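Local coordinates for putative carboxynorspermidine decarboxylase protein (Sinorhizobium meliloti, PDB 3MT1) that probably catalyses the pyridoxal 5'-phosphate-dependent decarboxylation of carboxynorspermidine and carboxyspermidine to norspermidine and spermidine, at residues R20-R25 with R49-G54; G113-L118 with R155-M160; A277-N282 with G302-A307. One frame throughout, in Å; residues are numbered along the deposited sequence.

Contact 1. Residues R20-R25 with R49-G54; sequences RIAHVR and RDYMDG
Arg25 and Asp53 reach for each other tip to tip, and their salt bridge fastens the helix containing residues 20-25 to the bend at residues 49-54. Arg25 carries CG beside its backbone N, and its chain then kinks at the CD-CG bond (chi3 37°), so that the edge bearing NE and NH2 faces the carboxylate. The short bond runs from Arg25 NE to Asp53 OD2 at 2.6 Å; the acceptor lies near the guanidinium plane, but NE stands above the carboxylate plane. The two flat groups are turned 54° apart and the grip is uneven: Arg25 NH2 makes only a weak second bond to Asp53 OD1, at 3.5 Å. Asp53 OD2 also accepts from the backbone N of Ala32, a second donor that should fix the rotation of the carboxylate and probably favours its charged form. One face of the guanidinium lies against the peptide joining Tyr51 to Met52, with Met52 CA offset toward the rim.

One turn back along the helix the contact becomes mainly apolar. Ile21 and Met52, a selenomethionine, cross obliquely, and Ile21 CD1 meets Met52 CE at 3.9 Å. Ile21 CG2, the other branch, rests 3.7 Å from Tyr51 O. Off to the side of both, Ala22 CB touches the edge of the Tyr51 ring, 4.2 Å from Tyr51 CD1.

A type I turn from Arg49 to Met52 shapes the bend, whose carbonyls Arg49 O and Met52 O both accept from Lys72 NZ. The ring of Tyr51 continues along helix 11-28 onto Thr15, Met18 and Glu19, while another side of this helix packs through Val24 on helix 209-223. Asp53 leads directly into barrel strand 54-57 and pairs through its backbone with Ala32 of strand 31-35 and Glu73 of strand 73-77.

Contact 2. Residues G113-L118 with R155-M160; sequences GIARGL and RINGFM
Arg116 sets CG beside its backbone N (chi1 -67°) and then bends at chi3 (-47°), which folds the guanidinium back onto the carbonyl of Arg155. It grips that oxygen side-on with two nitrogens. Arg116 NE, 2.8 Å from Arg155 O, comes nearly along the C=O axis, whereas Arg116 NH2, at 2.9 Å from the same oxygen, stands well above the carbonyl plane. An alanine in place of Arg116 would remove both donors and would probably loosen the loop that leads into strand 158-160. Ile156 holds CG1 in the crowded position between backbone N and carbonyl carbon, and its CD1 comes within 4.1 Å of Leu118 CB; the same side chain also touches Leu104 of helix 101-107.

Residues 115-118 and 158-160 belong to the fifth and sixth strands of the (beta/alpha)8 barrel, which run parallel in sense but splay by 43°. Leu118 bonds to both sides of Phe159: its N donates to Gly158 O at 3.1 Å, and its O accepts from Met160 N at 2.9 Å. Leu118 and Phe159 point to the same face of the sheet, and Leu118 O sits at the edge of the phenylalanine ring, 3.7 Å from Phe159 CD1. At the start of the pairing Asn157 OD1 lies 3.4 Å from Ala115 CB, while the hydrogen bond from Trp193 NE1 of the next strand engages that amide oxygen.

Contact 3. Residues A277-N282 with G302-A307; sequences AKVLPN and GEFRFA
The ring of Phe304 is approached over a face and along its rim by residues 277-282. Val279 CG2 sits over the middle of one face, 3.6 Å from the centroid of the Phe304 ring and only 5° off the normal, a well-centred CH-pi contact. At the edge, the carbonyl oxygen of Ala277 lies in the ring plane, 3.2 Å from Phe304 CZ. The amide of Asn282 comes in beside Phe304 CB and the ring edge at CD1, the two side chains crossing at about a right angle, and Asn282 ND2 is 3.7 Å from Phe304 CD1. Its oxygen is committed to the backbone: Asn282 OD1 accepts from Arg305 N at 2.7 Å, with the donor in the plane of the amide carbonyl. With CG anti to its backbone N (chi1 -170°), Asn282 extends across to the strand and can make this bond. The other branch of Val279, CG1, reaches Phe306 CE1 at 4.1 Å, so one valine bridges two aromatic side chains.

Beyond this layer, Phe318 of strand 315-318 packs on Ala277, Val279 and Phe304, and Ile290 of strand 286-291 touches Phe304 and Phe306. Gly302 suits its place, since a CB there would clash with Phe304 CZ. The loop is tied by backbone hydrogen bonds of Ala277 with Phe301 and Lys278 with Gln319, and the peptide before Pro281 is cis. An irregular segment thus bridges strand 300-306 and the end of strand 315-318 in the C-terminal beta domain, the domain that accompanies the (beta/alpha)8 barrel in fold-type III pyridoxal-phosphate decarboxylases.

How the contacts relate
Contacts 1 and 2 both belong to the (beta/alpha)8 barrel, their centres 23 Å apart: one joins a helix to the approach of the second strand, the other pairs the fifth and sixth strands. Contact 3 lies in the beta domain, 33 Å between centres from contact 1 and 47 Å from contact 2, on the opposite side of the chain's centre from the latter. None touches another. Contacts 1 and 3 both come near Glu233, predicted to bind substrate: the side chain of Glu233 is about 10 Å from that of Ile21 and about 8 Å from that of Lys278; the side chain of Asp269, likewise predicted, is about 10 Å from that of Lys278. Contact 2 stands away from these residues.

Contact 1. Residues R20-R25 with R49-G54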
loop_
_atom_site.group_PDB
_atom_site.type_symbol
_atom_site.label_atom_id
_atom_site.label_comp_id
_atom_site.label_asym_id
_atom_site.label_seq_id
_atom_site.Cartn_x
_atom_site.Cartn_y
_atom_site.Cartn_z
ATOM N N ARG B 20 -3.152 -23.374 -20.441
ATOM C CA ARG B 20 -3.569 -22.597 -21.609
ATOM C C ARG B 20 -2.376 -21.805 -22.131
ATOM O O ARG B 20 -2.173 -21.677 -23.336
ATOM C CB ARG B 20 -4.756 -21.708 -21.275
ATOM C CG ARG B 20 -5.909 -22.492 -20.690
ATOM C CD ARG B 20 -7.061 -21.592 -20.313
ATOM N NE ARG B 20 -8.297 -22.351 -20.275
ATOM C CZ ARG B 20 -9.505 -21.825 -20.143
ATOM N NH1 ARG B 20 -9.659 -20.513 -20.005
ATOM N NH2 ARG B 20 -10.557 -22.620 -20.127
ATOM N N ILE B 21 -1.571 -21.314 -21.196
ATOM C CA ILE B 21 -0.252 -20.765 -21.497
ATOM C C ILE B 21 0.658 -21.734 -22.316
ATOM O O ILE B 21 1.079 -21.401 -23.424
ATOM C CB ILE B 21 0.436 -20.249 -20.191
ATOM C CG1 ILE B 21 -0.313 -18.995 -19.715
ATOM C CG2 ILE B 21 1.920 -19.974 -20.426
ATOM C CD1 ILE B 21 0.277 -18.255 -18.558
ATOM N N ALA B 22 0.931 -22.917 -21.778
ATOM C CA ALA B 22 1.665 -23.964 -22.498
ATOM C C ALA B 22 1.130 -24.178 -23.957
ATOM O O ALA B 22 1.893 -24.168 -24.945
ATOM C CB ALA B 22 1.600 -25.246 -21.708
ATOM N N HIS B 23 -0.185 -24.351 -24.076
ATOM C CA HIS B 23 -0.852 -24.494 -25.369
ATOM C C HIS B 23 -0.406 -23.362 -26.317
ATOM O O HIS B 23 0.050 -23.617 -27.417
ATOM C CB HIS B 23 -2.365 -24.492 -25.140
ATOM C CG HIS B 23 -3.174 -24.631 -26.382
ATOM N ND1 HIS B 23 -3.635 -25.848 -26.835
ATOM C CD2 HIS B 23 -3.626 -23.705 -27.259
ATOM C CE1 HIS B 23 -4.329 -25.665 -27.946
ATOM N NE2 HIS B 23 -4.337 -24.373 -28.224
ATOM N N VAL B 24 -0.475 -22.117 -25.855
ATOM C CA VAL B 24 -0.003 -20.994 -26.649
ATOM C C VAL B 24 1.481 -21.135 -27.008
ATOM O O VAL B 24 1.846 -20.962 -28.164
ATOM C CB VAL B 24 -0.218 -19.655 -25.923
ATOM C CG1 VAL B 24 0.617 -18.538 -26.575
ATOM C CG2 VAL B 24 -1.708 -19.306 -25.858
ATOM N N ARG B 25 2.323 -21.450 -26.024
ATOM C CA ARG B 25 3.748 -21.620 -26.261
ATOM C C ARG B 25 3.981 -22.699 -27.326
ATOM O O ARG B 25 4.844 -22.577 -28.185
ATOM C CB ARG B 25 4.459 -22.034 -24.972
ATOM C CG ARG B 25 4.306 -21.050 -23.861
ATOM C CD ARG B 25 4.961 -21.471 -22.537
ATOM N NE ARG B 25 6.224 -22.176 -22.681
ATOM C CZ ARG B 25 6.351 -23.489 -22.491
ATOM N NH1 ARG B 25 5.299 -24.217 -22.129
ATOM N NH2 ARG B 25 7.528 -24.077 -22.654
ATOM N N ARG B 49 6.518 -23.375 -13.029
ATOM C CA ARG B 49 7.771 -23.559 -13.760
ATOM C C ARG B 49 7.633 -24.397 -15.050
ATOM O O ARG B 49 8.082 -23.986 -16.124
ATOM C CB ARG B 49 8.825 -24.206 -12.827
ATOM C CG ARG B 49 10.235 -23.716 -13.049
ATOM C CD ARG B 49 11.302 -24.411 -12.211
ATOM N NE ARG B 49 12.346 -24.954 -13.100
ATOM C CZ ARG B 49 13.671 -24.839 -12.926
ATOM N NH1 ARG B 49 14.177 -24.156 -11.887
ATOM N NH2 ARG B 49 14.515 -25.398 -13.813
ATOM N N ASP B 50 7.019 -25.573 -14.943
ATOM C CA ASP B 50 7.010 -26.487 -16.078
ATOM C C ASP B 50 6.117 -26.048 -17.233
ATOM O O ASP B 50 6.118 -26.690 -18.278
ATOM C CB ASP B 50 6.664 -27.904 -15.636
ATOM C CG ASP B 50 7.671 -28.465 -14.643
ATOM O OD1 ASP B 50 8.899 -28.266 -14.839
ATOM O OD2 ASP B 50 7.230 -29.104 -13.665
ATOM N N TYR B 51 5.380 -24.950 -17.054
ATOM C CA TYR B 51 4.460 -24.475 -18.069
ATOM C C TYR B 51 4.892 -23.160 -18.661
ATOM O O TYR B 51 4.303 -22.692 -19.646
ATOM C CB TYR B 51 3.034 -24.334 -17.528
ATOM C CG TYR B 51 2.378 -25.587 -16.936
ATOM C CD1 TYR B 51 1.551 -26.408 -17.718
ATOM C CD2 TYR B 51 2.559 -25.927 -15.581
ATOM C CE1 TYR B 51 0.907 -27.529 -17.164
ATOM C CE2 TYR B 51 1.944 -27.050 -15.021
ATOM C CZ TYR B 51 1.104 -27.847 -15.816
ATOM O OH TYR B 51 0.483 -28.967 -15.272
HETATM N N MSE B 52 5.905 -22.556 -18.064
HETATM C CA MSE B 52 6.387 -21.258 -18.500
HETATM C C MSE B 52 7.879 -21.237 -18.772
HETATM O O MSE B 52 8.564 -22.254 -18.611
HETATM C CB MSE B 52 5.998 -20.186 -17.498
HETATM C CG MSE B 52 4.488 -20.127 -17.284
HETATM SE SE MSE B 52 3.988 -18.660 -16.096
HETATM C CE MSE B 52 3.854 -17.284 -17.382
ATOM N N ASP B 53 8.394 -20.090 -19.202
ATOM C CA ASP B 53 9.785 -20.013 -19.686
ATOM C C ASP B 53 10.696 -19.145 -18.811
ATOM O O ASP B 53 11.882 -19.010 -19.130
ATOM C CB ASP B 53 9.827 -19.522 -21.144
ATOM C CG ASP B 53 9.163 -20.497 -22.105
ATOM O OD1 ASP B 53 9.825 -21.502 -22.480
ATOM O OD2 ASP B 53 7.981 -20.266 -22.494
ATOM N N GLY B 54 10.156 -18.579 -17.729
ATOM C CA GLY B 54 10.871 -17.621 -16.908
ATOM C C GLY B 54 10.027 -16.486 -16.320
ATOM O O GLY B 54 8.791 -16.560 -16.236
#

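Contact 2. Residues G113-L118 with R155-M160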
loop_
_atom_site.group_PDB
_atom_site.type_symbol
_atom_site.label_atom_id
_atom_site.label_comp_id
_atom_site.label_asym_id
_atom_site.label_seq_id
_atom_site.Cartn_x
_atom_site.Cartn_y
_atom_site.Cartn_z
ATOM N N GLY B 113 28.010 -8.898 -21.087
ATOM C CA GLY B 113 28.014 -10.356 -21.186
ATOM C C GLY B 113 26.697 -11.008 -21.569
ATOM O O GLY B 113 26.654 -12.186 -21.873
ATOM N N ILE B 114 25.613 -10.248 -21.531
ATOM C CA ILE B 114 24.294 -10.784 -21.771
ATOM C C ILE B 114 23.639 -10.001 -22.886
ATOM O O ILE B 114 24.155 -8.944 -23.285
ATOM C CB ILE B 114 23.410 -10.744 -20.488
ATOM C CG1 ILE B 114 23.374 -9.327 -19.896
ATOM C CG2 ILE B 114 23.888 -11.801 -19.448
ATOM C CD1 ILE B 114 22.344 -9.130 -18.825
ATOM N N ALA B 115 22.518 -10.527 -23.383
ATOM C CA ALA B 115 21.719 -9.909 -24.447
ATOM C C ALA B 115 21.061 -8.598 -23.961
ATOM O O ALA B 115 20.482 -8.563 -22.880
ATOM C CB ALA B 115 20.648 -10.895 -24.955
ATOM N N ARG B 116 21.167 -7.533 -24.752
ATOM C CA ARG B 116 20.650 -6.245 -24.359
ATOM C C ARG B 116 19.490 -5.881 -25.261
ATOM O O ARG B 116 19.497 -6.187 -26.465
ATOM C CB ARG B 116 21.761 -5.183 -24.403
ATOM C CG ARG B 116 22.877 -5.404 -23.337
ATOM C CD ARG B 116 24.175 -4.629 -23.613
ATOM N NE ARG B 116 24.635 -4.765 -25.001
ATOM C CZ ARG B 116 25.294 -5.811 -25.499
ATOM N NH1 ARG B 116 25.603 -6.868 -24.743
ATOM N NH2 ARG B 116 25.643 -5.806 -26.771
ATOM N N GLY B 117 18.488 -5.243 -24.665
ATOM C CA GLY B 117 17.275 -4.825 -25.354
ATOM C C GLY B 117 16.942 -3.383 -25.064
ATOM O O GLY B 117 17.528 -2.753 -24.186
ATOM N N LEU B 118 16.001 -2.833 -25.820
ATOM C CA LEU B 118 15.632 -1.437 -25.668
ATOM C C LEU B 118 14.121 -1.391 -25.729
ATOM O O LEU B 118 13.522 -2.070 -26.548
ATOM C CB LEU B 118 16.263 -0.600 -26.801
ATOM C CG LEU B 118 16.027 0.922 -26.794
ATOM C CD1 LEU B 118 17.000 1.642 -25.854
ATOM C CD2 LEU B 118 16.107 1.534 -28.188
ATOM N N ARG B 155 24.592 -2.264 -30.542
ATOM C CA ARG B 155 24.753 -2.517 -29.116
ATOM C C ARG B 155 23.566 -3.275 -28.531
ATOM O O ARG B 155 23.627 -3.750 -27.399
ATOM C CB ARG B 155 24.953 -1.203 -28.357
ATOM C CG ARG B 155 25.829 -0.192 -29.073
ATOM C CD ARG B 155 26.095 1.009 -28.207
ATOM N NE ARG B 155 27.147 0.746 -27.234
ATOM C CZ ARG B 155 27.539 1.599 -26.289
ATOM N NH1 ARG B 155 26.962 2.796 -26.162
ATOM N NH2 ARG B 155 28.515 1.251 -25.453
ATOM N N ILE B 156 22.474 -3.374 -29.278
ATOM C CA ILE B 156 21.334 -4.173 -28.818
ATOM C C ILE B 156 21.097 -5.376 -29.722
ATOM O O ILE B 156 21.884 -5.657 -30.594
ATOM C CB ILE B 156 20.039 -3.346 -28.666
ATOM C CG1 ILE B 156 19.724 -2.633 -29.986
ATOM C CG2 ILE B 156 20.137 -2.410 -27.446
ATOM C CD1 ILE B 156 18.956 -1.311 -29.844
ATOM N N ASN B 157 19.970 -6.033 -29.524
ATOM C CA ASN B 157 19.745 -7.384 -29.982
ATOM C C ASN B 157 18.221 -7.678 -29.952
ATOM O O ASN B 157 17.744 -8.669 -30.515
ATOM C CB ASN B 157 20.520 -8.268 -29.008
ATOM C CG ASN B 157 20.214 -9.712 -29.136
ATOM O OD1 ASN B 157 19.778 -10.323 -28.179
ATOM N ND2 ASN B 157 20.507 -10.299 -30.282
ATOM N N GLY B 158 17.476 -6.784 -29.294
ATOM C CA GLY B 158 16.083 -7.016 -28.989
ATOM C C GLY B 158 15.312 -5.765 -28.639
ATOM O O GLY B 158 15.886 -4.741 -28.267
ATOM N N PHE B 159 13.995 -5.849 -28.774
ATOM C CA PHE B 159 13.133 -4.755 -28.364
ATOM C C PHE B 159 12.086 -5.247 -27.400
ATOM O O PHE B 159 11.670 -6.411 -27.440
ATOM C CB PHE B 159 12.417 -4.129 -29.552
ATOM C CG PHE B 159 13.326 -3.489 -30.551
ATOM C CD1 PHE B 159 14.260 -2.541 -30.157
ATOM C CD2 PHE B 159 13.223 -3.808 -31.886
ATOM C CE1 PHE B 159 15.092 -1.942 -31.079
ATOM C CE2 PHE B 159 14.051 -3.203 -32.827
ATOM C CZ PHE B 159 14.988 -2.274 -32.427
HETATM N N MSE B 160 11.673 -4.339 -26.526
HETATM C CA MSE B 160 10.519 -4.555 -25.684
HETATM C C MSE B 160 9.452 -3.553 -26.100
HETATM O O MSE B 160 9.771 -2.400 -26.363
HETATM C CB MSE B 160 10.880 -4.387 -24.217
HETATM C CG MSE B 160 9.722 -4.716 -23.311
HETATM SE SE MSE B 160 9.592 -3.511 -21.794
HETATM C CE MSE B 160 10.585 -4.588 -20.543
#

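Contact 3. Residues A277-N282 with G302-A307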
loop_
_atom_site.group_PDB
_atom_site.type_symbol
_atom_site.label_atom_id
_atom_site.label_comp_id
_atom_site.label_asym_id
_atom_site.label_seq_id
_atom_site.Cartn_x
_atom_site.Cartn_y
_atom_site.Cartn_z
ATOM N N ALA B 277 -14.647 -4.779 -5.462
ATOM C CA ALA B 277 -14.233 -6.168 -5.504
ATOM C C ALA B 277 -15.304 -7.046 -6.145
ATOM O O ALA B 277 -16.285 -6.534 -6.686
ATOM C CB ALA B 277 -13.863 -6.659 -4.101
ATOM N N LYS B 278 -15.134 -8.361 -6.119
ATOM C CA LYS B 278 -16.161 -9.224 -6.718
ATOM C C LYS B 278 -16.637 -10.355 -5.827
ATOM O O LYS B 278 -15.821 -11.010 -5.169
ATOM C CB LYS B 278 -15.688 -9.794 -8.042
ATOM C CG LYS B 278 -15.727 -8.810 -9.163
ATOM C CD LYS B 278 -14.979 -9.361 -10.372
ATOM C CE LYS B 278 -13.485 -9.112 -10.262
ATOM N NZ LYS B 278 -13.270 -7.752 -9.678
ATOM N N VAL B 279 -17.952 -10.585 -5.856
ATOM C CA VAL B 279 -18.611 -11.625 -5.098
ATOM C C VAL B 279 -19.443 -12.537 -6.027
ATOM O O VAL B 279 -19.792 -12.157 -7.153
ATOM C CB VAL B 279 -19.447 -10.992 -3.971
ATOM C CG1 VAL B 279 -20.093 -12.037 -3.132
ATOM C CG2 VAL B 279 -18.525 -10.149 -3.067
ATOM N N LEU B 280 -19.722 -13.756 -5.559
ATOM C CA LEU B 280 -20.530 -14.727 -6.299
ATOM C C LEU B 280 -21.550 -15.395 -5.391
ATOM O O LEU B 280 -21.262 -15.678 -4.235
ATOM C CB LEU B 280 -19.668 -15.824 -6.920
ATOM C CG LEU B 280 -18.666 -15.530 -8.028
ATOM C CD1 LEU B 280 -17.954 -16.830 -8.379
ATOM C CD2 LEU B 280 -19.297 -14.904 -9.263
ATOM N N PRO B 281 -22.780 -15.599 -5.898
ATOM C CA PRO B 281 -23.322 -14.935 -7.081
ATOM C C PRO B 281 -23.636 -13.517 -6.645
ATOM O O PRO B 281 -23.793 -13.242 -5.436
ATOM C CB PRO B 281 -24.622 -15.664 -7.295
ATOM C CG PRO B 281 -25.040 -16.015 -5.893
ATOM C CD PRO B 281 -23.791 -16.436 -5.230
ATOM N N ASN B 282 -23.714 -12.580 -7.559
ATOM C CA ASN B 282 -24.008 -11.276 -7.003
ATOM C C ASN B 282 -25.508 -11.066 -7.087
ATOM O O ASN B 282 -25.994 -10.152 -7.766
ATOM C CB ASN B 282 -23.181 -10.159 -7.641
ATOM C CG ASN B 282 -23.309 -8.863 -6.892
ATOM O OD1 ASN B 282 -23.697 -8.846 -5.727
ATOM N ND2 ASN B 282 -22.999 -7.767 -7.552
ATOM N N GLY B 302 -17.275 -2.988 -1.871
ATOM C CA GLY B 302 -18.360 -2.904 -2.863
ATOM C C GLY B 302 -19.795 -3.042 -2.319
ATOM O O GLY B 302 -20.002 -3.454 -1.178
ATOM N N GLU B 303 -20.790 -2.669 -3.130
ATOM C CA GLU B 303 -22.214 -2.904 -2.786
ATOM C C GLU B 303 -22.581 -4.227 -3.454
ATOM O O GLU B 303 -22.448 -4.366 -4.673
ATOM C CB GLU B 303 -23.153 -1.773 -3.264
ATOM C CG GLU B 303 -22.847 -0.368 -2.713
ATOM C CD GLU B 303 -24.031 0.644 -2.798
ATOM O OE1 GLU B 303 -24.645 0.817 -3.891
ATOM O OE2 GLU B 303 -24.344 1.292 -1.766
ATOM N N PHE B 304 -22.989 -5.215 -2.671
ATOM C CA PHE B 304 -23.337 -6.477 -3.276
ATOM C C PHE B 304 -24.712 -6.966 -2.915
ATOM O O PHE B 304 -25.323 -6.523 -1.956
ATOM C CB PHE B 304 -22.298 -7.542 -2.956
ATOM C CG PHE B 304 -20.934 -7.192 -3.433
ATOM C CD1 PHE B 304 -20.623 -7.275 -4.777
ATOM C CD2 PHE B 304 -19.968 -6.734 -2.537
ATOM C CE1 PHE B 304 -19.375 -6.931 -5.226
ATOM C CE2 PHE B 304 -18.710 -6.382 -2.984
ATOM C CZ PHE B 304 -18.413 -6.482 -4.338
ATOM N N ARG B 305 -25.201 -7.868 -3.749
ATOM C CA ARG B 305 -26.393 -8.637 -3.468
ATOM C C ARG B 305 -26.013 -9.982 -2.822
ATOM O O ARG B 305 -24.985 -10.606 -3.147
ATOM C CB ARG B 305 -27.220 -8.818 -4.745
ATOM C CG ARG B 305 -28.052 -7.616 -5.099
ATOM C CD ARG B 305 -28.398 -7.575 -6.576
ATOM N NE ARG B 305 -29.594 -6.769 -6.806
ATOM C CZ ARG B 305 -29.777 -5.965 -7.855
ATOM N NH1 ARG B 305 -28.825 -5.838 -8.780
ATOM N NH2 ARG B 305 -30.913 -5.274 -7.980
ATOM N N PHE B 306 -26.852 -10.371 -1.871
ATOM C CA PHE B 306 -26.788 -11.642 -1.185
ATOM C C PHE B 306 -28.216 -12.150 -1.130
ATOM O O PHE B 306 -29.166 -11.376 -1.289
ATOM C CB PHE B 306 -26.230 -11.443 0.216
ATOM C CG PHE B 306 -24.833 -10.878 0.229
ATOM C CD1 PHE B 306 -23.733 -11.723 0.123
ATOM C CD2 PHE B 306 -24.627 -9.502 0.317
ATOM C CE1 PHE B 306 -22.439 -11.210 0.115
ATOM C CE2 PHE B 306 -23.346 -8.981 0.311
ATOM C CZ PHE B 306 -22.244 -9.828 0.209
ATOM N N ALA B 307 -28.368 -13.458 -0.935
ATOM C CA ALA B 307 -29.689 -14.085 -0.934
ATOM C C ALA B 307 -30.298 -14.015 0.473
ATOM O O ALA B 307 -31.513 -13.835 0.623
ATOM C CB ALA B 307 -29.574 -15.501 -1.407
#